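Local coordinates for membrane-anchored mycosin mycp1 (Mycobacterium thermoresistibile, PDB 4HVL), which is a subtilisin-like serine endopeptidase of the peptidase S8 family, anchored in the membrane, and an essential component of the type VII (ESX-1) secretion system, at residues G63-V68 and R127-R132; E284-L289 and V306-T311; A174-I179 and L321-R326; P32-D37 and E294-L299; A215-Q220 and S268-S273. All coordinates share one frame; numbering follows the deposited sequence.

Contact 1: G63-V68 and R127-R132; sequences GITVAV and RILSLR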
# COMPACT_ATOMS: atom_id res chain seq x y z
N GLY A 63 -3.18 -12.04 17.01
CA GLY A 63 -2.63 -11.02 17.90
C GLY A 63 -2.16 -9.72 17.23
O GLY A 63 -1.87 -8.76 17.91
N ILE A 64 -2.10 -9.66 15.91
CA ILE A 64 -1.52 -8.51 15.20
C ILE A 64 -2.65 -7.68 14.63
O ILE A 64 -3.68 -8.24 14.21
CB ILE A 64 -0.58 -8.97 14.06
CG1 ILE A 64 0.48 -9.95 14.59
CG2 ILE A 64 0.07 -7.79 13.32
CD1 ILE A 64 1.40 -9.38 15.67
N THR A 65 -2.47 -6.36 14.62
CA THR A 65 -3.44 -5.40 14.08
C THR A 65 -2.75 -4.65 12.92
O THR A 65 -1.68 -4.08 13.09
CB THR A 65 -3.88 -4.40 15.17
OG1 THR A 65 -4.55 -5.11 16.23
CG2 THR A 65 -4.81 -3.30 14.62
N VAL A 66 -3.37 -4.71 11.73
CA VAL A 66 -2.87 -4.01 10.57
C VAL A 66 -3.79 -2.84 10.27
O VAL A 66 -5.02 -3.02 10.13
CB VAL A 66 -2.81 -4.93 9.32
CG1 VAL A 66 -2.16 -4.19 8.16
CG2 VAL A 66 -2.06 -6.23 9.61
N ALA A 67 -3.21 -1.64 10.17
CA ALA A 67 -3.93 -0.47 9.71
C ALA A 67 -3.78 -0.34 8.19
O ALA A 67 -2.67 -0.49 7.65
CB ALA A 67 -3.42 0.79 10.38
N VAL A 68 -4.90 -0.07 7.53
CA VAL A 68 -4.95 -0.01 6.08
C VAL A 68 -5.37 1.39 5.66
O VAL A 68 -6.50 1.79 5.92
CB VAL A 68 -5.94 -1.03 5.50
CG1 VAL A 68 -5.87 -1.03 3.98
CG2 VAL A 68 -5.67 -2.42 6.07
N ARG A 127 -6.27 -8.43 13.07
CA ARG A 127 -7.27 -7.36 13.06
C ARG A 127 -6.95 -6.38 11.93
O ARG A 127 -5.79 -6.25 11.53
CB ARG A 127 -7.31 -6.61 14.38
CG ARG A 127 -8.04 -7.35 15.49
CD ARG A 127 -7.82 -6.71 16.85
NE ARG A 127 -8.63 -5.51 17.07
CZ ARG A 127 -8.17 -4.27 17.27
NH1 ARG A 127 -6.86 -3.99 17.27
NH2 ARG A 127 -9.02 -3.27 17.47
N ILE A 128 -7.98 -5.69 11.44
CA ILE A 128 -7.87 -4.70 10.37
C ILE A 128 -8.48 -3.38 10.86
O ILE A 128 -9.66 -3.35 11.24
CB ILE A 128 -8.71 -5.14 9.15
CG1 ILE A 128 -8.19 -6.44 8.57
CG2 ILE A 128 -8.77 -4.05 8.08
CD1 ILE A 128 -9.32 -7.33 8.07
N LEU A 129 -7.69 -2.31 10.85
CA LEU A 129 -8.21 -0.96 11.07
C LEU A 129 -8.25 -0.24 9.73
O LEU A 129 -7.24 -0.25 9.00
CB LEU A 129 -7.31 -0.20 12.03
CG LEU A 129 -7.08 -0.93 13.35
CD1 LEU A 129 -6.16 -0.11 14.24
CD2 LEU A 129 -8.39 -1.23 14.06
N SER A 130 -9.40 0.34 9.38
CA SER A 130 -9.58 1.01 8.08
C SER A 130 -9.55 2.54 8.20
O SER A 130 -10.38 3.15 8.87
CB SER A 130 -10.90 0.58 7.41
OG SER A 130 -11.11 1.27 6.17
N LEU A 131 -8.59 3.15 7.52
CA LEU A 131 -8.48 4.61 7.42
C LEU A 131 -8.72 4.97 5.97
O LEU A 131 -8.00 4.48 5.08
CB LEU A 131 -7.10 5.09 7.82
CG LEU A 131 -6.64 4.89 9.26
CD1 LEU A 131 -6.09 3.48 9.50
CD2 LEU A 131 -5.58 5.93 9.60
N ARG A 132 -9.74 5.79 5.72
CA ARG A 132 -9.99 6.26 4.37
C ARG A 132 -9.19 7.55 4.16
O ARG A 132 -9.43 8.57 4.81
CB ARG A 132 -11.47 6.45 4.06
CG ARG A 132 -11.67 7.11 2.70
CD ARG A 132 -13.04 6.91 2.11
NE ARG A 132 -14.06 7.66 2.84
CZ ARG A 132 -15.31 7.80 2.44
NH1 ARG A 132 -15.72 7.25 1.32
NH2 ARG A 132 -16.17 8.49 3.19
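Thr65 and Arg127 sit side by side on neighbouring parallel strands, and their side chains point the same way. The Arg127 side chain can be followed outward. Its CB lies 3.6 Å from Thr65 OG1 and close to Ile64 O. CG leaves anti to the carbonyl carbon. CD passes Thr65 OG1 at 3.7 Å, and the chain then bends at chi3 (78°). This bend brings the edge of the guanidinium to the threonine hydroxyl. NE and CZ pass the same Thr65 OG1, CZ at 3.9 Å. At the tip, NH1 of Arg127 donates to Thr65 OG1 at 2.8 Å, with the oxygen at the edge of the group, tilted 16° from its plane. NH1 also lies 3.4 Å from Thr65 CG2. NH2 has another partner, forming a salt bridge with Glu82 on the next strand.

The two strands belong to the parallel sheet at the centre of the subtilisin fold. The ladder between them alternates regularly. Arg127 N binds Ile64 O, Val66 N binds Arg127 O, Leu129 N binds Val66 O, Val68 N binds Leu129 O and Leu131 N binds Val68 O.

Side chains alternate between the two faces. Thr65, Ala67, Arg127 and Leu129 share one face. There Thr65 CG2 is pressed against Leu129 CD1 at 3.5 Å, tighter than usual for two carbons. Ala67 CB meets Leu131 CD1 at 3.9 Å, and helix 154-171 covers this pair. Val66, Val68, Ile128 and Ser130 occupy the other face. Val68 CG2 rests against Ile128 CG2 at 4.0 Å, and helix 102-110 packs on both residues. Ser130 OG turns to Gly94 O.

Contact 2: E284-L289 and V306-T311; sequences ENITAL and VPVAGT. With ACT (acetate ion), chain L.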
# COMPACT_ATOMS: atom_id res chain seq x y z
N GLU A 284 -1.26 -8.14 -10.39
CA GLU A 284 -2.09 -8.27 -11.59
C GLU A 284 -3.03 -9.47 -11.45
O GLU A 284 -2.72 -10.44 -10.76
CB GLU A 284 -1.21 -8.48 -12.84
CG GLU A 284 -0.17 -7.41 -13.12
CD GLU A 284 0.79 -7.81 -14.24
OE1 GLU A 284 0.40 -8.59 -15.14
OE2 GLU A 284 1.95 -7.37 -14.20
N ASN A 285 -4.19 -9.39 -12.11
CA ASN A 285 -5.12 -10.52 -12.20
C ASN A 285 -5.43 -11.06 -10.81
O ASN A 285 -5.38 -12.28 -10.55
CB ASN A 285 -4.57 -11.60 -13.14
CG ASN A 285 -4.40 -11.11 -14.57
OD1 ASN A 285 -3.28 -10.99 -15.08
ND2 ASN A 285 -5.51 -10.83 -15.23
N ILE A 286 -5.75 -10.12 -9.92
CA ILE A 286 -5.93 -10.39 -8.50
C ILE A 286 -7.38 -10.87 -8.22
O ILE A 286 -8.35 -10.44 -8.87
CB ILE A 286 -5.57 -9.13 -7.67
CG1 ILE A 286 -4.08 -8.78 -7.81
CG2 ILE A 286 -5.94 -9.27 -6.20
CD1 ILE A 286 -3.13 -9.89 -7.45
N THR A 287 -7.48 -11.81 -7.29
CA THR A 287 -8.75 -12.21 -6.70
C THR A 287 -8.76 -11.69 -5.28
O THR A 287 -7.76 -11.77 -4.57
CB THR A 287 -8.88 -13.73 -6.70
OG1 THR A 287 -8.89 -14.16 -8.07
CG2 THR A 287 -10.14 -14.21 -6.00
N ALA A 288 -9.89 -11.13 -4.88
CA ALA A 288 -10.03 -10.56 -3.56
C ALA A 288 -11.48 -10.78 -3.11
O ALA A 288 -12.22 -11.54 -3.76
CB ALA A 288 -9.65 -9.08 -3.62
N LEU A 289 -11.86 -10.17 -1.99
CA LEU A 289 -13.24 -10.19 -1.52
C LEU A 289 -13.89 -8.81 -1.58
O LEU A 289 -13.22 -7.78 -1.41
CB LEU A 289 -13.32 -10.70 -0.08
CG LEU A 289 -12.66 -12.06 0.23
CD1 LEU A 289 -12.86 -12.41 1.71
CD2 LEU A 289 -13.22 -13.15 -0.67
N VAL A 306 -12.53 -4.65 -16.12
CA VAL A 306 -11.07 -4.63 -16.08
C VAL A 306 -10.62 -5.51 -14.90
O VAL A 306 -11.43 -5.83 -14.01
CB VAL A 306 -10.51 -3.19 -15.97
CG1 VAL A 306 -10.92 -2.37 -17.19
CG2 VAL A 306 -10.97 -2.52 -14.69
N PRO A 307 -9.36 -5.96 -14.91
CA PRO A 307 -8.91 -6.84 -13.84
C PRO A 307 -8.69 -6.07 -12.55
O PRO A 307 -8.58 -4.85 -12.57
CB PRO A 307 -7.58 -7.41 -14.36
CG PRO A 307 -7.54 -7.08 -15.83
CD PRO A 307 -8.37 -5.85 -16.00
N VAL A 308 -8.66 -6.78 -11.44
CA VAL A 308 -8.22 -6.21 -10.17
C VAL A 308 -6.68 -6.20 -10.22
O VAL A 308 -6.04 -7.25 -10.31
CB VAL A 308 -8.70 -7.06 -8.98
CG1 VAL A 308 -8.19 -6.51 -7.66
CG2 VAL A 308 -10.22 -7.19 -8.96
N ALA A 309 -6.09 -5.00 -10.18
CA ALA A 309 -4.65 -4.85 -10.31
C ALA A 309 -4.12 -3.59 -9.62
O ALA A 309 -4.86 -2.64 -9.37
CB ALA A 309 -4.27 -4.83 -11.78
N GLY A 310 -2.82 -3.57 -9.34
CA GLY A 310 -2.18 -2.37 -8.86
C GLY A 310 -1.13 -2.65 -7.81
O GLY A 310 -1.14 -3.70 -7.16
N THR A 311 -0.22 -1.71 -7.63
CA THR A 311 0.80 -1.84 -6.59
C THR A 311 0.24 -1.82 -5.16
O THR A 311 0.90 -2.31 -4.25
CB THR A 311 1.93 -0.81 -6.73
OG1 THR A 311 1.38 0.51 -6.76
CG2 THR A 311 2.70 -1.07 -8.03
C ACT L . -8.59 -12.86 -13.66
O ACT L . -8.84 -13.68 -12.73
OXT ACT L . -8.22 -11.66 -13.47
CH3 ACT L . -8.75 -13.35 -15.07
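Ile286 and Val308 carry this contact, which joins the chain leading into the first strand of a small antiparallel sheet to the chain leaving its last strand. That sheet, in the subtilisin-like domain, is made of strands 288-289, 295-300 and 305-307. The Ile286 amide donates to Val308 O at 2.9 Å. The same oxygen is 3.3 Å from Ile286 CB. The two side chains cross at about a right angle. Val308 CG1 stands anti to its backbone N (chi1 178°) and meets Ile286 CB at 3.7 Å and Ile286 CG2 at 3.8 Å.

Around this pair the packing is lighter. Ala309 CB touches Glu284 CA, and Pro307 CB lies beside the Asn285 amide. Phe313 of helix 311-328 touches both Ile286 and Val308, while Leu104 of helix 102-110 reaches Val308. Gly310 is the N-cap of helix 311-328. The predicted catalytic Ser312 follows soon after, so the contact lies at the approach to the active site. Glu284 OE2 turns away to Ser268 OG. At the outer side, Asn285 ND2 makes a weak hydrogen bond of 3.3 Å to OXT of an acetate ion, probably from the crystallisation liquor.

Contact 3: A174-I179 and L321-R326; sequences AQVINI and LAALIR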
# COMPACT_ATOMS: atom_id res chain seq x y z
N ALA A 174 -1.61 0.02 15.74
CA ALA A 174 -1.35 -1.01 14.71
C ALA A 174 0.15 -1.33 14.65
O ALA A 174 0.99 -0.44 14.80
CB ALA A 174 -1.86 -0.53 13.38
N GLN A 175 0.49 -2.61 14.46
CA GLN A 175 1.90 -3.00 14.44
C GLN A 175 2.43 -3.11 13.02
O GLN A 175 3.65 -3.22 12.81
CB GLN A 175 2.12 -4.32 15.18
CG GLN A 175 1.74 -4.28 16.64
CD GLN A 175 0.33 -4.74 16.90
OE1 GLN A 175 -0.30 -5.37 16.05
NE2 GLN A 175 -0.19 -4.41 18.06
N VAL A 176 1.49 -3.08 12.06
CA VAL A 176 1.78 -2.95 10.63
C VAL A 176 0.83 -1.90 10.07
O VAL A 176 -0.37 -1.89 10.40
CB VAL A 176 1.57 -4.29 9.91
CG1 VAL A 176 2.00 -4.21 8.44
CG2 VAL A 176 2.33 -5.40 10.64
N ILE A 177 1.38 -0.98 9.26
CA ILE A 177 0.61 0.04 8.58
C ILE A 177 0.81 -0.09 7.07
O ILE A 177 1.91 0.15 6.53
CB ILE A 177 1.02 1.47 9.01
CG1 ILE A 177 0.85 1.62 10.53
CG2 ILE A 177 0.17 2.51 8.30
CD1 ILE A 177 1.34 2.92 11.10
N ASN A 178 -0.26 -0.46 6.37
CA ASN A 178 -0.24 -0.60 4.91
C ASN A 178 -0.71 0.69 4.28
O ASN A 178 -1.86 1.10 4.48
CB ASN A 178 -1.18 -1.74 4.50
CG ASN A 178 -1.16 -2.01 3.01
OD1 ASN A 178 -0.34 -2.77 2.49
ND2 ASN A 178 -2.09 -1.43 2.32
N ILE A 179 0.18 1.33 3.52
CA ILE A 179 -0.15 2.59 2.86
C ILE A 179 -0.29 2.35 1.36
O ILE A 179 0.69 2.08 0.67
CB ILE A 179 0.93 3.67 3.11
CG1 ILE A 179 1.17 3.83 4.62
CG2 ILE A 179 0.50 4.99 2.47
CD1 ILE A 179 2.08 4.98 5.04
N LEU A 321 2.46 -10.44 5.10
CA LEU A 321 3.67 -11.15 5.48
C LEU A 321 4.31 -10.55 6.72
O LEU A 321 4.74 -11.27 7.59
CB LEU A 321 4.70 -11.14 4.35
CG LEU A 321 5.99 -11.87 4.72
CD1 LEU A 321 5.71 -13.25 5.32
CD2 LEU A 321 6.80 -12.02 3.44
N ALA A 322 4.34 -9.22 6.81
CA ALA A 322 4.89 -8.57 7.98
C ALA A 322 4.13 -9.01 9.21
O ALA A 322 4.73 -9.32 10.25
CB ALA A 322 4.85 -7.05 7.82
N ALA A 323 2.81 -9.07 9.09
CA ALA A 323 1.94 -9.53 10.17
C ALA A 323 2.25 -10.98 10.59
O ALA A 323 2.26 -11.31 11.77
CB ALA A 323 0.48 -9.40 9.75
N LEU A 324 2.45 -11.84 9.61
CA LEU A 324 2.81 -13.22 9.90
C LEU A 324 4.15 -13.27 10.67
O LEU A 324 4.29 -14.01 11.65
CB LEU A 324 2.95 -14.01 8.59
CG LEU A 324 1.70 -14.22 7.72
CD1 LEU A 324 2.00 -15.19 6.59
CD2 LEU A 324 0.56 -14.74 8.58
N ILE A 325 5.13 -12.49 10.20
CA ILE A 325 6.46 -12.41 10.80
C ILE A 325 6.39 -11.93 12.25
O ILE A 325 6.99 -12.57 13.14
CB ILE A 325 7.42 -11.54 9.95
CG1 ILE A 325 7.81 -12.30 8.66
CG2 ILE A 325 8.68 -11.21 10.72
CD1 ILE A 325 8.37 -11.43 7.54
N ARG A 326 5.63 -10.87 12.50
CA ARG A 326 5.57 -10.27 13.82
C ARG A 326 4.87 -11.21 14.81
O ARG A 326 5.25 -11.26 15.99
CB ARG A 326 4.92 -8.89 13.79
CG ARG A 326 5.65 -7.89 12.91
CD ARG A 326 5.45 -6.46 13.41
NE ARG A 326 6.36 -6.16 14.51
CZ ARG A 326 6.53 -4.95 15.04
NH1 ARG A 326 5.82 -3.91 14.59
NH2 ARG A 326 7.42 -4.78 16.03
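Val176, the first residue of strand 176-179, and Gln175 just before it lie against helix segment 321-326. The strand and this helical segment run nearly antiparallel (174°), their axes 9.3 Å apart at closest approach. The closest CA pair is Val176 and Ala323, at 6.6 Å. The helix packs on a face of the subtilisin fold's central parallel sheet.

Val176 presents both methyl branches to the helix. CG1 and CG2 each lie 4.1 Å from Ala322 CB. CG2 also reaches Ala323 N at 4.0 Å. The small alanines let the helix backbone come close to the valine. On the neighbouring strand, Val66 also touches Ala323.

The long side chain of Arg326 comes back to the strand from one helical turn further on. Its bend at chi3 (81°) directs NH1 to Gln175 O, 2.9 Å away. The bond falls on a carbonyl lone pair, and the oxygen lies in the guanidinium plane at its edge. Gln175 CB is alongside NH1, while the glutamine amide oxygen OE1 turns to Thr65 N. NH1 of Arg326 also binds Asn208 O, and NH2 binds Leu332 O. The buried guanidinium thus has several backbone carbonyls as partners, whose partial negative charge would probably stabilise its positive charge.

Contact 4: P32-D37 and E294-L299; sequences PTVYPD and EPVNAL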
# COMPACT_ATOMS: atom_id res chain seq x y z
N PRO A 32 -17.24 -3.93 -6.51
CA PRO A 32 -16.48 -4.85 -7.32
C PRO A 32 -17.38 -5.91 -7.91
O PRO A 32 -18.53 -6.08 -7.45
CB PRO A 32 -15.53 -5.49 -6.30
CG PRO A 32 -16.33 -5.50 -5.06
CD PRO A 32 -17.06 -4.18 -5.07
N THR A 33 -16.84 -6.67 -8.86
CA THR A 33 -17.61 -7.68 -9.54
C THR A 33 -16.72 -8.87 -9.97
O THR A 33 -15.65 -9.09 -9.41
CB THR A 33 -18.47 -7.03 -10.69
OG1 THR A 33 -19.33 -8.01 -11.26
CG2 THR A 33 -17.62 -6.36 -11.80
N VAL A 34 -17.19 -9.64 -10.94
CA VAL A 34 -16.53 -10.86 -11.37
C VAL A 34 -16.58 -10.96 -12.88
O VAL A 34 -17.47 -10.40 -13.53
CB VAL A 34 -17.21 -12.11 -10.75
CG1 VAL A 34 -17.14 -12.04 -9.24
CG2 VAL A 34 -18.67 -12.21 -11.20
N TYR A 35 -15.59 -11.65 -13.46
CA TYR A 35 -15.64 -12.02 -14.86
C TYR A 35 -16.66 -13.13 -15.03
O TYR A 35 -16.75 -14.05 -14.19
CB TYR A 35 -14.27 -12.46 -15.38
CG TYR A 35 -13.37 -11.31 -15.73
CD1 TYR A 35 -13.54 -10.60 -16.92
CD2 TYR A 35 -12.35 -10.90 -14.87
CE1 TYR A 35 -12.72 -9.54 -17.25
CE2 TYR A 35 -11.53 -9.82 -15.19
CZ TYR A 35 -11.72 -9.15 -16.38
OH TYR A 35 -10.93 -8.08 -16.71
N PRO A 36 -17.45 -13.07 -16.12
CA PRO A 36 -18.39 -14.15 -16.39
C PRO A 36 -17.70 -15.50 -16.33
O PRO A 36 -16.59 -15.62 -16.79
CB PRO A 36 -18.85 -13.84 -17.82
CG PRO A 36 -18.83 -12.34 -17.86
CD PRO A 36 -17.56 -12.00 -17.12
N ASP A 37 -18.36 -16.47 -15.70
CA ASP A 37 -17.91 -17.85 -15.62
C ASP A 37 -16.60 -18.07 -14.85
O ASP A 37 -15.90 -19.02 -15.11
CB ASP A 37 -17.79 -18.43 -17.03
CG ASP A 37 -19.05 -18.24 -17.82
OD1 ASP A 37 -20.10 -18.77 -17.38
OD2 ASP A 37 -19.00 -17.53 -18.87
N GLU A 294 -17.62 -11.76 -0.47
CA GLU A 294 -17.77 -12.61 -1.66
C GLU A 294 -16.54 -12.49 -2.56
O GLU A 294 -16.01 -11.40 -2.74
CB GLU A 294 -19.05 -12.21 -2.45
CG GLU A 294 -18.95 -11.02 -3.41
CD GLU A 294 -18.88 -9.61 -2.78
OE1 GLU A 294 -18.78 -9.48 -1.55
OE2 GLU A 294 -18.96 -8.60 -3.53
N PRO A 295 -16.10 -13.60 -3.17
CA PRO A 295 -14.94 -13.47 -4.04
C PRO A 295 -15.21 -12.56 -5.25
O PRO A 295 -16.31 -12.58 -5.82
CB PRO A 295 -14.64 -14.91 -4.49
CG PRO A 295 -15.72 -15.77 -3.95
CD PRO A 295 -16.64 -14.97 -3.10
N VAL A 296 -14.23 -11.72 -5.58
CA VAL A 296 -14.30 -10.85 -6.74
C VAL A 296 -12.98 -10.87 -7.51
O VAL A 296 -11.91 -11.10 -6.93
CB VAL A 296 -14.61 -9.39 -6.35
CG1 VAL A 296 -16.06 -9.25 -5.89
CG2 VAL A 296 -13.62 -8.86 -5.29
N ASN A 297 -13.06 -10.56 -8.80
CA ASN A 297 -11.87 -10.50 -9.66
C ASN A 297 -11.98 -9.54 -10.85
O ASN A 297 -11.19 -9.63 -11.79
CB ASN A 297 -11.50 -11.91 -10.14
CG ASN A 297 -12.50 -12.49 -11.11
OD1 ASN A 297 -13.54 -11.88 -11.40
ND2 ASN A 297 -12.20 -13.68 -11.64
N ALA A 298 -12.95 -8.61 -10.80
CA ALA A 298 -13.16 -7.64 -11.85
C ALA A 298 -13.71 -6.35 -11.26
O ALA A 298 -14.36 -6.36 -10.20
CB ALA A 298 -14.15 -8.18 -12.88
N LEU A 299 -13.45 -5.26 -11.96
CA LEU A 299 -13.98 -3.95 -11.64
C LEU A 299 -14.62 -3.35 -12.88
O LEU A 299 -14.28 -3.72 -14.01
CB LEU A 299 -12.83 -3.05 -11.17
CG LEU A 299 -12.18 -3.59 -9.91
CD1 LEU A 299 -10.89 -2.85 -9.64
CD2 LEU A 299 -13.15 -3.50 -8.73
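The side chain of Asn297 is turned to the Tyr35 amide by its first two torsions. Its CG sits between the backbone N and the carbonyl carbon (chi1 69°), and chi2 is near zero at -4°. OD1 then accepts from Tyr35 N at 2.9 Å, on a lone pair. OD1 is also 3.2 Å from Val34 CA. ND2 of the same amide binds Ser38 OG.

Thr33 O accepts from two successive amides. Asn297 N lies in the carbonyl plane, at 3.0 Å. Ala298 N, at 3.1 Å from the same oxygen, stands above that plane. Asn297 and Ala298 thus both face Thr33, which makes a classic beta bulge. The bulge lies in strand 295-300 of a small antiparallel sheet, where segment 32-37 pairs with it through a single bridge, Thr33 with Ala298. Thr33 N returns a bond to Ala298 O at 2.8 Å.

Ala298 CB lies over one face of the Tyr35 ring, offset toward the rim, in a CH-pi contact 4.1 Å from the centroid. At the other end, Pro32 CB meets Val296 CG1 at 3.8 Å and Leu299 CD2 at 3.9 Å. Leu104 of helix 102-110 touches both Pro32 and Val296.

Contact 5: A215-Q220 and S268-S273; sequences AGNTGQ and SNFSMS. With ACT (acetate ion), chain M.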
# COMPACT_ATOMS: atom_id res chain seq x y z
N ALA A 215 4.50 1.02 -4.36
CA ALA A 215 5.38 1.73 -5.29
C ALA A 215 4.65 2.79 -6.12
O ALA A 215 5.28 3.77 -6.51
CB ALA A 215 6.10 0.75 -6.22
N GLY A 216 3.35 2.61 -6.33
CA GLY A 216 2.55 3.51 -7.16
C GLY A 216 2.41 2.95 -8.58
O GLY A 216 3.17 2.08 -8.99
N ASN A 217 1.42 3.46 -9.31
CA ASN A 217 1.13 3.02 -10.67
C ASN A 217 1.29 4.20 -11.60
O ASN A 217 0.97 5.34 -11.25
CB ASN A 217 -0.30 2.46 -10.80
CG ASN A 217 -0.64 1.45 -9.71
OD1 ASN A 217 0.19 0.67 -9.26
ND2 ASN A 217 -1.89 1.46 -9.30
N THR A 218 1.80 3.94 -12.79
CA THR A 218 1.95 4.98 -13.80
C THR A 218 0.60 5.51 -14.26
O THR A 218 -0.42 4.83 -14.16
CB THR A 218 2.67 4.47 -15.05
OG1 THR A 218 2.01 3.31 -15.53
CG2 THR A 218 4.15 4.16 -14.76
N GLY A 219 0.64 6.73 -14.79
CA GLY A 219 -0.51 7.40 -15.38
C GLY A 219 -0.69 8.75 -14.74
O GLY A 219 -0.34 8.94 -13.56
N GLN A 220 -1.26 9.69 -15.49
CA GLN A 220 -1.56 11.02 -14.96
C GLN A 220 -0.31 11.76 -14.50
O GLN A 220 0.51 12.13 -15.33
CB GLN A 220 -2.59 10.93 -13.83
CG GLN A 220 -3.99 10.52 -14.26
CD GLN A 220 -4.92 10.42 -13.06
OE1 GLN A 220 -4.75 9.54 -12.21
NE2 GLN A 220 -5.87 11.34 -12.97
N SER A 268 5.47 -5.68 -13.39
CA SER A 268 4.27 -5.11 -14.00
C SER A 268 4.63 -3.80 -14.71
O SER A 268 5.35 -2.96 -14.14
CB SER A 268 3.23 -4.80 -12.91
OG SER A 268 2.87 -5.95 -12.13
N ASN A 269 4.11 -3.60 -15.91
CA ASN A 269 4.46 -2.40 -16.69
C ASN A 269 3.89 -1.09 -16.18
O ASN A 269 4.32 -0.02 -16.59
CB ASN A 269 4.13 -2.56 -18.18
CG ASN A 269 2.65 -2.78 -18.46
OD1 ASN A 269 1.80 -2.74 -17.58
ND2 ASN A 269 2.35 -3.05 -19.72
N PHE A 270 2.94 -1.15 -15.26
CA PHE A 270 2.44 0.05 -14.62
C PHE A 270 3.17 0.37 -13.30
O PHE A 270 2.91 1.39 -12.68
CB PHE A 270 0.94 -0.09 -14.37
CG PHE A 270 0.58 -1.33 -13.61
CD1 PHE A 270 0.76 -1.40 -12.23
CD2 PHE A 270 0.06 -2.44 -14.28
CE1 PHE A 270 0.41 -2.54 -11.53
CE2 PHE A 270 -0.28 -3.59 -13.58
CZ PHE A 270 -0.09 -3.64 -12.21
N SER A 271 4.08 -0.50 -12.86
CA SER A 271 4.68 -0.33 -11.54
C SER A 271 5.72 0.80 -11.61
O SER A 271 6.61 0.77 -12.45
CB SER A 271 5.33 -1.63 -11.07
OG SER A 271 5.62 -1.61 -9.68
N MET A 272 5.58 1.79 -10.74
CA MET A 272 6.49 2.94 -10.70
C MET A 272 7.84 2.54 -10.12
O MET A 272 7.94 2.10 -8.97
CB MET A 272 5.89 4.07 -9.84
CG MET A 272 4.89 4.96 -10.59
SD MET A 272 5.64 5.98 -11.90
CE MET A 272 6.79 6.92 -10.91
N SER A 273 8.89 2.70 -10.93
CA SER A 273 10.24 2.36 -10.51
C SER A 273 10.87 3.53 -9.81
O SER A 273 10.56 4.70 -10.09
CB SER A 273 11.11 1.99 -11.74
OG SER A 273 11.45 3.15 -12.50
C ACT M . -2.79 1.50 -6.11
O ACT M . -3.79 1.94 -5.49
OXT ACT M . -2.81 0.41 -6.73
CH3 ACT M . -1.53 2.35 -6.04
O HOH W 1 7.96 3.81 -6.82
O HOH W 2 2.97 2.47 -17.79
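Phe270 O takes the shortest direct hydrogen bond between the two loops, from Thr218 N at 2.8 Å. Asn217 CA adds a CA-H...O contact to the same oxygen at 3.1 Å. Two residues further on, Met272 N donates to Gly216 O at 3.0 Å. These bonds bridge the backbones around Asn217 and Ser271. A type I turn from Ser268 to Ser271, closed by Ser271 N to Ser268 O, places Phe270 O at this join.

Two waters extend the join. One donates to both Ala215 O and Met272 O. The other lies between Thr218 OG1 and Asn269 O.

The Met272 side chain bends at chi2; its CG passes the Gly216 backbone. Its CB is 3.4 Å from Ala215 O, and its SD meets Thr218 CG2 at 3.7 Å. Cys222 and strand 244-247 cover the methionine from outside the two loops. Asn217 and Phe270 run side by side in the same direction. Their amide and ring planes are 84° apart, with Asn217 OD1 3.7 Å from Phe270 CD1. One face of the Phe270 ring is covered by Ser268 CB.

Asn217 OD1 is held by Thr311 OG1. This leaves ND2 directed at OXT of an acetate ion, 2.9 Å away. The acetate, probably from the crystallisation liquor, is also bound by Ser312 N. An asparagine amide and the backbone NH of the predicted catalytic serine gripping one ligand is consistent with the oxyanion hole of subtilases, which pairs an asparagine side-chain amide with the serine backbone NH.

How the contacts relate
Contacts 1 and 3 share the central parallel sheet. Strands 65-70 and 176-179 are neighbours in it, and the contact centres are about 9 Å apart. Contacts 2 and 4 share the small antiparallel sheet, with centres about 10 Å apart. Contact 5 lies about 14 Å from contact 2, centre to centre, and touches it. Along the chain, contact 4 starts near the N-terminus and encloses contacts 1 and 5. It alternates with contacts 2 and 3. Helix 311-328 starts at the end of contact 2 and packs on the sheet in contact 3. It carries the predicted catalytic serine near its start, so contacts 2 and 5 lie close to the active site and contact 3 further along the same helix.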